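Local atomic coordinates of leucine-rich repeat protein (Bacteroides thetaiotaomicron, PDB entry 4ECN), a protein that is of unknown function but, as an extracellular leucine-rich repeat protein, probably binds other proteins. Residues 42-47 against 88-93; 137-142 against 259-264; 560-565 against 584-589. All coordinates share one frame; numbering follows the deposited sequence.

Interaction 1: 42-47 against 88-93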
loop_
_atom_site.group_PDB
_atom_site.type_symbol
_atom_site.label_atom_id
_atom_site.label_comp_id
_atom_site.label_asym_id
_atom_site.label_seq_id
_atom_site.Cartn_x
_atom_site.Cartn_y
_atom_site.Cartn_z
ATOM N N GLN A 42 -18.430 59.383 -5.245
ATOM C CA GLN A 42 -19.711 59.744 -4.647
ATOM C C GLN A 42 -20.879 58.912 -5.276
ATOM O O GLN A 42 -22.049 59.243 -5.067
ATOM C CB GLN A 42 -19.962 61.264 -4.770
ATOM C CG GLN A 42 -19.873 61.852 -6.181
ATOM C CD GLN A 42 -20.222 63.320 -6.196
ATOM O OE1 GLN A 42 -19.929 64.071 -5.256
ATOM N NE2 GLN A 42 -20.857 63.766 -7.271
ATOM N N LYS A 43 -20.549 57.802 -5.981
ATOM C CA LYS A 43 -21.476 56.844 -6.618
ATOM C C LYS A 43 -20.860 55.427 -6.700
ATOM O O LYS A 43 -19.650 55.265 -6.518
ATOM C CB LYS A 43 -21.883 57.301 -8.034
ATOM C CG LYS A 43 -23.100 58.209 -8.107
ATOM C CD LYS A 43 -23.406 58.593 -9.558
ATOM C CE LYS A 43 -24.620 59.482 -9.708
ATOM N NZ LYS A 43 -24.888 59.812 -11.133
ATOM N N ILE A 44 -21.702 54.409 -6.954
ATOM C CA ILE A 44 -21.300 53.010 -7.122
ATOM C C ILE A 44 -22.370 52.289 -7.959
ATOM O O ILE A 44 -23.574 52.501 -7.759
ATOM C CB ILE A 44 -21.011 52.258 -5.782
ATOM C CG1 ILE A 44 -20.293 50.914 -6.039
ATOM C CG2 ILE A 44 -22.278 52.095 -4.899
ATOM C CD1 ILE A 44 -19.779 50.207 -4.835
ATOM N N LYS A 45 -21.922 51.459 -8.905
ATOM C CA LYS A 45 -22.810 50.650 -9.732
ATOM C C LYS A 45 -22.440 49.205 -9.456
ATOM O O LYS A 45 -21.422 48.703 -9.931
ATOM C CB LYS A 45 -22.742 51.038 -11.232
ATOM C CG LYS A 45 -23.772 50.312 -12.132
ATOM C CD LYS A 45 -23.899 50.926 -13.547
ATOM C CE LYS A 45 -22.705 50.698 -14.451
ATOM N NZ LYS A 45 -22.700 51.619 -15.622
ATOM N N VAL A 46 -23.219 48.572 -8.608
ATOM C CA VAL A 46 -22.958 47.200 -8.231
ATOM C C VAL A 46 -23.693 46.285 -9.233
ATOM O O VAL A 46 -24.920 46.353 -9.393
ATOM C CB VAL A 46 -23.338 46.924 -6.751
ATOM C CG1 VAL A 46 -23.014 45.493 -6.359
ATOM C CG2 VAL A 46 -22.631 47.899 -5.810
ATOM N N VAL A 47 -22.907 45.458 -9.926
ATOM C CA VAL A 47 -23.387 44.487 -10.904
ATOM C C VAL A 47 -23.704 43.181 -10.144
ATOM O O VAL A 47 -22.842 42.647 -9.442
ATOM C CB VAL A 47 -22.352 44.297 -12.053
ATOM C CG1 VAL A 47 -22.788 43.212 -13.034
ATOM C CG2 VAL A 47 -22.101 45.608 -12.785
ATOM N N VAL A 88 -21.100 40.539 -9.157
ATOM C CA VAL A 88 -20.146 40.194 -10.219
ATOM C C VAL A 88 -18.928 41.129 -10.088
ATOM O O VAL A 88 -17.776 40.686 -10.174
ATOM C CB VAL A 88 -20.771 40.244 -11.639
ATOM C CG1 VAL A 88 -19.835 39.604 -12.665
ATOM C CG2 VAL A 88 -22.119 39.544 -11.667
ATOM N N GLY A 89 -19.225 42.404 -9.841
ATOM C CA GLY A 89 -18.249 43.465 -9.658
ATOM C C GLY A 89 -18.939 44.790 -9.449
ATOM O O GLY A 89 -20.172 44.854 -9.435
ATOM N N TYR A 90 -18.149 45.853 -9.278
ATOM C CA TYR A 90 -18.687 47.185 -9.045
ATOM C C TYR A 90 -17.761 48.269 -9.592
ATOM O O TYR A 90 -16.554 48.062 -9.719
ATOM C CB TYR A 90 -18.939 47.424 -7.539
ATOM C CG TYR A 90 -17.705 47.373 -6.657
ATOM C CD1 TYR A 90 -16.935 48.514 -6.428
ATOM C CD2 TYR A 90 -17.351 46.203 -5.989
ATOM C CE1 TYR A 90 -15.808 48.472 -5.606
ATOM C CE2 TYR A 90 -16.221 46.148 -5.175
ATOM C CZ TYR A 90 -15.460 47.287 -4.976
ATOM O OH TYR A 90 -14.360 47.230 -4.158
ATOM N N TYR A 91 -18.342 49.441 -9.884
ATOM C CA TYR A 91 -17.605 50.602 -10.369
ATOM C C TYR A 91 -17.836 51.759 -9.421
ATOM O O TYR A 91 -18.965 51.949 -8.976
ATOM C CB TYR A 91 -17.999 51.006 -11.823
ATOM C CG TYR A 91 -18.123 49.888 -12.846
ATOM C CD1 TYR A 91 -19.334 49.223 -13.039
ATOM C CD2 TYR A 91 -17.066 49.572 -13.697
ATOM C CE1 TYR A 91 -19.467 48.215 -13.999
ATOM C CE2 TYR A 91 -17.190 48.571 -14.669
ATOM C CZ TYR A 91 -18.397 47.900 -14.820
ATOM O OH TYR A 91 -18.548 46.898 -15.752
ATOM N N LEU A 92 -16.789 52.524 -9.104
ATOM C CA LEU A 92 -16.908 53.727 -8.283
ATOM C C LEU A 92 -16.818 54.946 -9.224
ATOM O O LEU A 92 -16.164 54.854 -10.265
ATOM C CB LEU A 92 -15.858 53.756 -7.156
ATOM C CG LEU A 92 -16.030 52.673 -6.088
ATOM C CD1 LEU A 92 -14.805 52.523 -5.260
ATOM C CD2 LEU A 92 -17.217 52.945 -5.199
ATOM N N TYR A 93 -17.531 56.046 -8.915
ATOM C CA TYR A 93 -17.578 57.232 -9.781
ATOM C C TYR A 93 -17.361 58.538 -8.996
ATOM O O TYR A 93 -17.970 58.714 -7.942
ATOM C CB TYR A 93 -18.940 57.298 -10.502
ATOM C CG TYR A 93 -19.253 56.118 -11.401
ATOM C CD1 TYR A 93 -19.927 55.000 -10.912
ATOM C CD2 TYR A 93 -18.941 56.148 -12.758
ATOM C CE1 TYR A 93 -20.246 53.924 -11.743
ATOM C CE2 TYR A 93 -19.257 55.083 -13.599
ATOM C CZ TYR A 93 -19.906 53.970 -13.088
ATOM O OH TYR A 93 -20.219 52.930 -13.934
#

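Interaction 2: 137-142 against 259-264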
loop_
_atom_site.group_PDB
_atom_site.type_symbol
_atom_site.label_atom_id
_atom_site.label_comp_id
_atom_site.label_asym_id
_atom_site.label_seq_id
_atom_site.Cartn_x
_atom_site.Cartn_y
_atom_site.Cartn_z
ATOM N N LEU A 137 -16.627 35.841 -30.071
ATOM C CA LEU A 137 -16.522 34.473 -30.573
ATOM C C LEU A 137 -16.395 34.519 -32.095
ATOM O O LEU A 137 -17.181 35.195 -32.746
ATOM C CB LEU A 137 -17.734 33.636 -30.129
ATOM C CG LEU A 137 -17.788 33.126 -28.691
ATOM C CD1 LEU A 137 -18.020 34.254 -27.676
ATOM C CD2 LEU A 137 -18.917 32.124 -28.540
ATOM N N SER A 138 -15.388 33.836 -32.653
ATOM C CA SER A 138 -15.095 33.865 -34.082
ATOM C C SER A 138 -14.767 32.483 -34.629
ATOM O O SER A 138 -14.181 31.679 -33.900
ATOM C CB SER A 138 -13.904 34.788 -34.323
ATOM O OG SER A 138 -13.925 35.950 -33.505
ATOM N N LYS A 139 -15.090 32.217 -35.919
ATOM C CA LYS A 139 -14.758 30.948 -36.582
ATOM C C LYS A 139 -13.264 30.892 -36.939
ATOM O O LYS A 139 -12.764 31.788 -37.616
ATOM C CB LYS A 139 -15.596 30.727 -37.850
ATOM C CG LYS A 139 -17.083 30.511 -37.645
ATOM C CD LYS A 139 -17.719 30.074 -38.969
ATOM C CE LYS A 139 -19.207 29.833 -38.883
ATOM N NZ LYS A 139 -19.766 29.329 -40.168
ATOM N N GLU A 140 -12.560 29.847 -36.475
ATOM C CA GLU A 140 -11.127 29.590 -36.713
ATOM C C GLU A 140 -10.968 28.154 -37.214
ATOM O O GLU A 140 -11.865 27.331 -37.000
ATOM C CB GLU A 140 -10.291 29.835 -35.426
ATOM C CG GLU A 140 -8.777 29.898 -35.623
ATOM C CD GLU A 140 -7.925 29.171 -34.590
ATOM O OE1 GLU A 140 -7.908 27.919 -34.619
ATOM O OE2 GLU A 140 -7.212 29.846 -33.809
ATOM N N GLY A 141 -9.847 27.870 -37.884
ATOM C CA GLY A 141 -9.534 26.543 -38.411
ATOM C C GLY A 141 -10.331 26.178 -39.650
ATOM O O GLY A 141 -9.758 25.767 -40.666
ATOM N N ILE A 142 -11.669 26.297 -39.550
ATOM C CA ILE A 142 -12.633 26.065 -40.626
ATOM C C ILE A 142 -13.311 27.454 -40.843
ATOM O O ILE A 142 -14.536 27.628 -40.729
ATOM C CB ILE A 142 -13.583 24.855 -40.296
ATOM C CG1 ILE A 142 -12.780 23.531 -40.053
ATOM C CG2 ILE A 142 -14.694 24.646 -41.331
ATOM C CD1 ILE A 142 -11.790 22.998 -41.228
ATOM N N ILE A 259 -13.594 29.835 -32.011
ATOM C CA ILE A 259 -14.491 28.683 -32.092
ATOM C C ILE A 259 -14.019 27.767 -33.234
ATOM O O ILE A 259 -13.731 28.248 -34.321
ATOM C CB ILE A 259 -15.959 29.146 -32.255
ATOM C CG1 ILE A 259 -16.389 30.085 -31.089
ATOM C CG2 ILE A 259 -16.930 27.958 -32.422
ATOM C CD1 ILE A 259 -16.283 29.525 -29.654
ATOM N N GLN A 260 -13.918 26.452 -32.960
ATOM C CA GLN A 260 -13.407 25.449 -33.898
ATOM C C GLN A 260 -14.495 24.689 -34.656
ATOM O O GLN A 260 -14.249 24.276 -35.799
ATOM C CB GLN A 260 -12.556 24.413 -33.140
ATOM C CG GLN A 260 -11.356 24.987 -32.398
ATOM C CD GLN A 260 -10.357 25.662 -33.304
ATOM O OE1 GLN A 260 -9.878 25.084 -34.291
ATOM N NE2 GLN A 260 -9.998 26.892 -32.956
ATOM N N LEU A 261 -15.662 24.450 -33.994
ATOM C CA LEU A 261 -16.811 23.676 -34.498
ATOM C C LEU A 261 -16.334 22.278 -34.859
ATOM O O LEU A 261 -16.471 21.833 -36.004
ATOM C CB LEU A 261 -17.508 24.351 -35.698
ATOM C CG LEU A 261 -17.962 25.795 -35.534
ATOM C CD1 LEU A 261 -18.191 26.440 -36.886
ATOM C CD2 LEU A 261 -19.189 25.903 -34.669
ATOM N N LYS A 262 -15.675 21.628 -33.901
ATOM C CA LYS A 262 -15.118 20.295 -34.102
ATOM C C LYS A 262 -15.615 19.319 -33.028
ATOM O O LYS A 262 -16.353 19.689 -32.104
ATOM C CB LYS A 262 -13.573 20.339 -34.092
ATOM C CG LYS A 262 -12.916 21.205 -35.148
ATOM C CD LYS A 262 -11.405 21.216 -34.936
ATOM C CE LYS A 262 -10.675 22.177 -35.845
ATOM N NZ LYS A 262 -9.227 22.265 -35.510
ATOM N N GLU A 263 -15.212 18.057 -33.169
ATOM C CA GLU A 263 -15.530 17.031 -32.201
ATOM C C GLU A 263 -14.536 17.179 -31.069
ATOM O O GLU A 263 -13.368 17.467 -31.335
ATOM C CB GLU A 263 -15.480 15.653 -32.882
ATOM C CG GLU A 263 -16.323 14.579 -32.210
ATOM C CD GLU A 263 -16.684 13.430 -33.136
ATOM O OE1 GLU A 263 -15.779 12.634 -33.481
ATOM O OE2 GLU A 263 -17.868 13.339 -33.538
ATOM N N THR A 264 -14.996 17.064 -29.811
ATOM C CA THR A 264 -14.125 17.178 -28.640
ATOM C C THR A 264 -13.191 16.004 -28.663
ATOM O O THR A 264 -13.650 14.870 -28.848
ATOM C CB THR A 264 -14.955 17.256 -27.371
ATOM O OG1 THR A 264 -15.831 18.350 -27.518
ATOM C CG2 THR A 264 -14.109 17.454 -26.108
#

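Interaction 3: 560-565 against 584-589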
loop_
_atom_site.group_PDB
_atom_site.type_symbol
_atom_site.label_atom_id
_atom_site.label_comp_id
_atom_site.label_asym_id
_atom_site.label_seq_id
_atom_site.Cartn_x
_atom_site.Cartn_y
_atom_site.Cartn_z
ATOM N N LEU A 560 -12.116 -18.507 7.451
ATOM C CA LEU A 560 -12.307 -19.884 6.996
ATOM C C LEU A 560 -12.056 -20.920 8.124
ATOM O O LEU A 560 -11.039 -20.850 8.806
ATOM C CB LEU A 560 -11.390 -20.197 5.811
ATOM C CG LEU A 560 -11.848 -21.382 4.990
ATOM C CD1 LEU A 560 -13.084 -21.037 4.195
ATOM C CD2 LEU A 560 -10.741 -21.906 4.124
ATOM N N GLU A 561 -12.989 -21.863 8.312
ATOM C CA GLU A 561 -12.831 -22.933 9.297
ATOM C C GLU A 561 -12.575 -24.294 8.587
ATOM O O GLU A 561 -11.855 -25.150 9.125
ATOM C CB GLU A 561 -14.057 -23.018 10.231
ATOM C CG GLU A 561 -14.190 -21.832 11.186
ATOM C CD GLU A 561 -15.422 -21.750 12.074
ATOM O OE1 GLU A 561 -16.105 -22.780 12.282
ATOM O OE2 GLU A 561 -15.688 -20.641 12.586
ATOM N N GLU A 562 -13.133 -24.455 7.365
ATOM C CA GLU A 562 -13.034 -25.654 6.525
ATOM C C GLU A 562 -12.656 -25.330 5.066
ATOM O O GLU A 562 -13.249 -24.430 4.467
ATOM C CB GLU A 562 -14.388 -26.420 6.505
ATOM C CG GLU A 562 -14.866 -26.983 7.829
ATOM C CD GLU A 562 -16.321 -27.416 7.867
ATOM O OE1 GLU A 562 -16.792 -28.074 6.910
ATOM O OE2 GLU A 562 -16.984 -27.132 8.890
ATOM N N PHE A 563 -11.756 -26.130 4.467
ATOM C CA PHE A 563 -11.419 -26.016 3.055
ATOM C C PHE A 563 -12.531 -26.585 2.196
ATOM O O PHE A 563 -13.107 -27.597 2.586
ATOM C CB PHE A 563 -10.109 -26.756 2.747
ATOM C CG PHE A 563 -8.833 -25.944 2.759
ATOM C CD1 PHE A 563 -8.605 -24.985 3.743
ATOM C CD2 PHE A 563 -7.812 -26.218 1.862
ATOM C CE1 PHE A 563 -7.422 -24.244 3.758
ATOM C CE2 PHE A 563 -6.622 -25.492 1.893
ATOM C CZ PHE A 563 -6.442 -24.497 2.826
ATOM N N PRO A 564 -12.825 -26.000 1.002
ATOM C CA PRO A 564 -13.834 -26.600 0.113
ATOM C C PRO A 564 -13.534 -28.058 -0.228
ATOM O O PRO A 564 -12.399 -28.485 -0.094
ATOM C CB PRO A 564 -13.722 -25.740 -1.158
ATOM C CG PRO A 564 -13.174 -24.437 -0.714
ATOM C CD PRO A 564 -12.220 -24.799 0.382
ATOM N N ALA A 565 -14.550 -28.810 -0.689
ATOM C CA ALA A 565 -14.450 -30.204 -1.127
ATOM C C ALA A 565 -13.268 -30.393 -2.074
ATOM O O ALA A 565 -13.054 -29.560 -2.967
ATOM C CB ALA A 565 -15.736 -30.612 -1.818
ATOM N N LYS A 584 -9.192 -19.710 10.716
ATOM C CA LYS A 584 -9.546 -20.558 11.861
ATOM C C LYS A 584 -9.659 -21.997 11.334
ATOM O O LYS A 584 -10.473 -22.796 11.826
ATOM C CB LYS A 584 -10.851 -20.052 12.561
ATOM C CG LYS A 584 -10.719 -18.761 13.413
ATOM C CD LYS A 584 -10.850 -17.452 12.620
ATOM C CE LYS A 584 -10.615 -16.197 13.439
ATOM N NZ LYS A 584 -10.607 -14.965 12.590
ATOM N N VAL A 585 -8.806 -22.313 10.313
ATOM C CA VAL A 585 -8.842 -23.566 9.559
ATOM C C VAL A 585 -8.582 -24.749 10.500
ATOM O O VAL A 585 -7.506 -24.860 11.084
ATOM C CB VAL A 585 -7.885 -23.588 8.339
ATOM C CG1 VAL A 585 -7.936 -24.931 7.620
ATOM C CG2 VAL A 585 -8.234 -22.476 7.359
ATOM N N ARG A 586 -9.600 -25.624 10.629
ATOM C CA ARG A 586 -9.538 -26.843 11.443
ATOM C C ARG A 586 -9.559 -28.094 10.540
ATOM O O ARG A 586 -9.283 -29.191 11.031
ATOM C CB ARG A 586 -10.700 -26.907 12.480
ATOM C CG ARG A 586 -12.118 -26.949 11.889
ATOM C CD ARG A 586 -13.225 -27.200 12.908
ATOM N NE ARG A 586 -14.350 -26.279 12.706
ATOM C CZ ARG A 586 -15.366 -26.499 11.881
ATOM N NH1 ARG A 586 -15.448 -27.637 11.204
ATOM N NH2 ARG A 586 -16.317 -25.586 11.737
ATOM N N HIS A 587 -9.914 -27.932 9.233
ATOM C CA HIS A 587 -10.019 -29.054 8.300
ATOM C C HIS A 587 -9.529 -28.709 6.869
ATOM O O HIS A 587 -10.132 -27.876 6.185
ATOM C CB HIS A 587 -11.481 -29.536 8.233
ATOM C CG HIS A 587 -11.694 -30.666 7.271
ATOM N ND1 HIS A 587 -11.292 -31.965 7.573
ATOM C CD2 HIS A 587 -12.226 -30.652 6.024
ATOM C CE1 HIS A 587 -11.595 -32.689 6.507
ATOM N NE2 HIS A 587 -12.156 -31.945 5.550
ATOM N N LEU A 588 -8.496 -29.443 6.401
ATOM C CA LEU A 588 -7.936 -29.326 5.046
ATOM C C LEU A 588 -8.484 -30.372 4.080
ATOM O O LEU A 588 -8.785 -31.505 4.473
ATOM C CB LEU A 588 -6.402 -29.480 5.058
ATOM C CG LEU A 588 -5.556 -28.439 5.766
ATOM C CD1 LEU A 588 -4.114 -28.821 5.701
ATOM C CD2 LEU A 588 -5.724 -27.086 5.167
ATOM N N GLU A 589 -8.552 -30.009 2.804
ATOM C CA GLU A 589 -8.921 -30.910 1.712
ATOM C C GLU A 589 -7.787 -30.861 0.719
ATOM O O GLU A 589 -7.148 -29.823 0.590
ATOM C CB GLU A 589 -10.275 -30.546 1.092
ATOM C CG GLU A 589 -11.463 -30.836 1.996
ATOM C CD GLU A 589 -12.093 -32.206 1.862
ATOM O OE1 GLU A 589 -12.205 -32.703 0.719
ATOM O OE2 GLU A 589 -12.582 -32.732 2.886
#

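Interaction 1: 42-47 against 88-93
I44 meets Y90 and L92 on one side of an antiparallel strand pair, and K45 meets Y93 on the other. CD1 of I44 lies 3.7 Å from CD1 of the Y90 ring. The side chains of I44 and L92 run side by side and point the same way, with I44 CD1 3.8 Å from L92 CD2. On the opposite face K45 CB sits at the edge of the Y93 ring, 3.8 Å from CE1. The K45 chain bends at chi3 (71°), which turns CE back to 3.4 Å from Y93 OH. V47 CG2 comes 3.9 Å from Y91 CE1.

Backbone bonds set this register. K45 and Y91 form a hydrogen-bonded pair, with K45 N to Y91 O at 3.0 Å. V47 and G89 pair next, and V47 O also takes the N-H of V88 at 2.7 Å. At the other end Q42 and K43 both face Y93, a classic beta bulge. There Y93 O receives a straight bond from Q42 N (167°) and a weak one from K43 N.

Further out, strand 54-63 flanks 42-47 and strand 99-104 flanks 88-93. K43 reaches D97 in a salt bridge, and Y91 meets W210.

The two faces therefore differ in chemistry. I44, V46, Y90 and L92 make a buried, largely apolar layer, while K43, K45, Y91 and Y93 put amines and phenol rings, with V47 alongside, on a partly exposed one.

Interaction 2: 137-142 against 259-264
S138 and E140, either side of K139, bond to I259. The N-H of I259 goes to S138 O at 2.7 Å, and I259 O takes the N-H of E140 at 2.9 Å. The two bonds frame a parallel bridge between K139 and I259.

One polar side-chain bond adds to them. Q260 NE2 donates to E140 OE1 at 2.9 Å and is nearly straight (167°). The carboxylate oxygen lies in the amide plane of Q260, but the amide meets E140 from above the carboxylate plane. Q260 CB points away from 137-142, but a bend at chi2 (-61°) folds CD back, and the amide ends beside E140. OE1 of the same amide accepts from K262 NZ on a lone pair. NE2 has a second acceptor in P258 O.

Apolar contact is small. L137 CD2 touches I259 CD1 at 3.9 Å, with F152 against both side chains. K139 CE rests 4.1 Å from L261 CD1, while its NZ bonds to D199 O.

Strands 130-139 and 251-259 are parallel partners in the sheet of the second DUF4458 domain, of the transthyretin clan. The contact marks the end of that pairing, where the chain leaves the beta domain for helix 266-280.

Interaction 3: 560-565 against 584-589
F563 packs on L588 and V585 where two successive turns of the leucine-rich repeat solenoid lie against each other. The segments 560-565 and 584-589 run in nearly the same direction, 13° apart, and follow the parallel strands 552-554 and 577-579.

The tight part is the buried side. L588 CD2 sits over the centre of the F563 ring, 3.5 Å from its centroid, in a CH-pi contact. V585 CG1 reaches the same ring at CD1, 3.9 Å away. L560 lies beside V585, pointing the same way. W537 of helix 530-542 meets the F563 ring edge-to-face.

Backbone bonds tie the turns together here. The N-H of F563 goes to H587 O, nearly along the C=O axis. E561 O takes the N-H of R586 at 2.8 Å, with a weaker bond from H587 N, while L560 O accepts from K584 N.

The outer side is charged and more open to solvent, held by polar bonds. R586 and H587 are exposed, and E561 and E562 partly so. The guanidinium of R586 is shared by two carboxylates that meet it near the edge of its plane. NH2 bonds to the anti lone pair of E561 OE1 at 2.9 Å. NH1 bonds to E562 OE2 at 2.8 Å, from above that carboxylate plane. The carboxylate planes stand 67° and 57° from the guanidinium. The positive charge of R586 would be expected to offset part of the repulsion between the two acids, and E562 OE1 has a second partner in K534 NZ.

E589 closes the contact at its C-terminal end. Its OE1 accepts the N-H of S566 at the start of helix 566-569. Its other oxygen, OE2, uses its anti lone pair for the N-H of H587 NE2, which lies 2.8 Å away.

In the fold
The three contacts do not touch. Interaction 1 lies in the first DUF4458 domain; interaction 2 lies at the edge of the second, where the chain heads for the repeats. Their centres are about 36 Å apart and their nearest atoms about 16 Å. W210 links the domains: it lies on strand 202-212, which pairs with strand 130-139 of interaction 2, and packs on V47, V88 and Y91 of interaction 1. Interaction 3 lies in the repeat solenoid, its centre about 66 Å from that of interaction 2 and 78 Å from that of interaction 1. The sodium site at Q314 and V317 falls in sequence between interactions 2 and 3, and no contact supplies its ligands.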